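F5/8 type C domain protein (Bacteroides ovatus, PDB 4ZRX) is a putative alpha-L-fucosidase, which probably hydrolyses alpha-linked L-fucose from glycans and carries an F5/8 type C domain of the kind that often binds sugars. Local coordinates at residues V406-D411 / K415-G420. Residues are numbered along the deposited sequence; the frame is centred on the assembly and turned at random. Where two conformers were deposited one is given.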
loop_
_atom_site.group_PDB
_atom_site.type_symbol
_atom_site.label_atom_id
_atom_site.label_comp_id
_atom_site.label_asym_id
_atom_site.label_seq_id
_atom_site.Cartn_x
_atom_site.Cartn_y
_atom_site.Cartn_z
ATOM N N VAL A 406 -13.670 -5.275 21.526
ATOM C CA VAL A 406 -13.433 -6.694 21.573
ATOM C C VAL A 406 -12.672 -7.048 22.852
ATOM O O VAL A 406 -11.717 -6.393 23.229
ATOM C CB VAL A 406 -12.598 -7.207 20.394
ATOM C CG1 VAL A 406 -12.544 -8.635 20.390
ATOM C CG2 VAL A 406 -13.189 -6.683 19.056
ATOM N N GLU A 407 -13.205 -8.087 23.540
ATOM C CA GLU A 407 -12.641 -8.606 24.764
ATOM C C GLU A 407 -12.411 -10.100 24.634
ATOM O O GLU A 407 -13.066 -10.763 23.859
ATOM C CB GLU A 407 -13.588 -8.317 25.933
ATOM C CG GLU A 407 -13.768 -6.842 26.137
ATOM C CD GLU A 407 -14.987 -6.496 26.956
ATOM O OE1 GLU A 407 -15.912 -7.336 27.149
ATOM O OE2 GLU A 407 -15.034 -5.355 27.405
ATOM N N ALA A 408 -11.383 -10.579 25.339
ATOM C CA ALA A 408 -11.004 -11.991 25.367
ATOM C C ALA A 408 -11.057 -12.483 26.785
ATOM O O ALA A 408 -10.610 -11.789 27.737
ATOM C CB ALA A 408 -9.644 -12.168 24.790
ATOM N N LEU A 409 -11.700 -13.634 26.962
ATOM C CA LEU A 409 -11.828 -14.208 28.284
ATOM C C LEU A 409 -10.603 -15.018 28.665
ATOM O O LEU A 409 -10.421 -16.189 28.178
ATOM C CB LEU A 409 -13.060 -15.056 28.349
ATOM C CG LEU A 409 -13.356 -15.634 29.717
ATOM C CD1 LEU A 409 -13.422 -14.584 30.771
ATOM C CD2 LEU A 409 -14.672 -16.425 29.674
ATOM N N THR A 410 -9.813 -14.483 29.578
ATOM C CA THR A 410 -8.612 -15.183 30.129
ATOM C C THR A 410 -9.013 -16.015 31.343
ATOM O O THR A 410 -10.192 -15.982 31.747
ATOM C CB THR A 410 -7.521 -14.203 30.539
ATOM O OG1 THR A 410 -7.919 -13.539 31.777
ATOM C CG2 THR A 410 -7.275 -13.202 29.468
ATOM N N ASP A 411 -8.032 -16.730 31.930
ATOM C CA ASP A 411 -8.137 -17.438 33.207
ATOM C C ASP A 411 -8.476 -16.487 34.352
ATOM O O ASP A 411 -8.938 -16.912 35.389
ATOM C CB ASP A 411 -6.829 -18.249 33.553
ATOM C CG ASP A 411 -5.534 -17.376 33.700
ATOM O OD1 ASP A 411 -5.574 -16.162 33.939
ATOM O OD2 ASP A 411 -4.407 -17.918 33.570
ATOM N N LYS A 415 -10.421 -9.460 29.273
ATOM C CA LYS A 415 -9.404 -8.446 28.954
ATOM C C LYS A 415 -9.780 -7.739 27.663
ATOM O O LYS A 415 -10.112 -8.393 26.696
ATOM C CB LYS A 415 -8.066 -9.111 28.795
ATOM C CG LYS A 415 -6.905 -8.129 28.678
ATOM C CD LYS A 415 -5.580 -8.866 28.502
ATOM C CE LYS A 415 -4.428 -7.847 28.572
ATOM N NZ LYS A 415 -3.235 -8.505 27.948
ATOM N N GLU A 416 -9.730 -6.416 27.663
ATOM C CA GLU A 416 -9.950 -5.678 26.412
ATOM C C GLU A 416 -8.765 -5.907 25.469
ATOM O O GLU A 416 -7.590 -5.720 25.839
ATOM C CB GLU A 416 -10.192 -4.203 26.734
ATOM C CG GLU A 416 -10.636 -3.424 25.486
ATOM C CD GLU A 416 -10.971 -1.994 25.816
ATOM O OE1 GLU A 416 -11.853 -1.781 26.653
ATOM O OE2 GLU A 416 -10.350 -1.087 25.190
ATOM N N VAL A 417 -9.048 -6.353 24.267
ATOM C CA VAL A 417 -8.001 -6.598 23.274
ATOM C C VAL A 417 -8.081 -5.633 22.124
ATOM O O VAL A 417 -7.071 -5.542 21.372
ATOM C CB VAL A 417 -7.976 -8.045 22.775
ATOM C CG1 VAL A 417 -7.574 -8.972 23.931
ATOM C CG2 VAL A 417 -9.311 -8.515 22.118
ATOM N N GLY A 418 -9.213 -4.955 21.895
ATOM C CA GLY A 418 -9.204 -3.907 20.871
ATOM C C GLY A 418 -10.439 -3.103 20.825
ATOM O O GLY A 418 -11.437 -3.478 21.378
ATOM N N LYS A 419 -10.327 -1.962 20.142
ATOM C CA LYS A 419 -11.429 -1.101 19.920
ATOM C C LYS A 419 -11.300 -0.601 18.501
ATOM O O LYS A 419 -10.181 -0.345 18.068
ATOM C CB LYS A 419 -11.373 0.094 20.832
ATOM C CG LYS A 419 -11.977 -0.137 22.224
ATOM C CD LYS A 419 -11.960 1.198 23.032
ATOM C CE LYS A 419 -13.268 1.829 23.087
ATOM N NZ LYS A 419 -14.238 1.068 23.940
ATOM N N GLY A 420 -12.430 -0.375 17.855
ATOM C CA GLY A 420 -12.449 0.137 16.498
ATOM C C GLY A 420 -13.687 0.989 16.293
ATOM O O GLY A 420 -14.445 1.245 17.212
HETATM O O HOH W 1 -13.444 -3.329 28.110
#
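The carboxylates of Glu407 and Glu416, whose backbones form a non-hydrogen-bonded antiparallel pair, lie on one face of the sheet, joined through a water that donates to Glu407 OE2 and to Glu416 OE1, each at 2.7 Å. This bridge probably eases the repulsion between like charges, and the other oxygen of Glu407, OE1, makes salt bridges to Arg440 and Arg442 of strand 438-446, so a long acidic chain suits this partly exposed place. The face bearing Val406 and Ala408 is mostly apolar, though Lys415 also starts from it before its long chain leads away. Val417 reaches both with separate branches: chi1 of -66° sets CG1 anti to the carbonyl carbon, 3.9 Å from Ala408 CB, while CG2 comes to 3.7 Å from Val406 CG1. Small Ala408 fits against Val434, Ala436 and Leu439, and branched Val406 against Leu439 and Leu429. Two donors grip Val406 O from the same face of its plane, Val417 N at 2.9 Å and Gly418 N at 3.2 Å. Val417 has a helix-like psi of -19°, as expected at the first position of a classic bulge, and Val406 N donates to Gly418 O at 2.9 Å. Two residues opposite one make a classic beta bulge in an antiparallel hairpin, here at the edge of a four-stranded sheet.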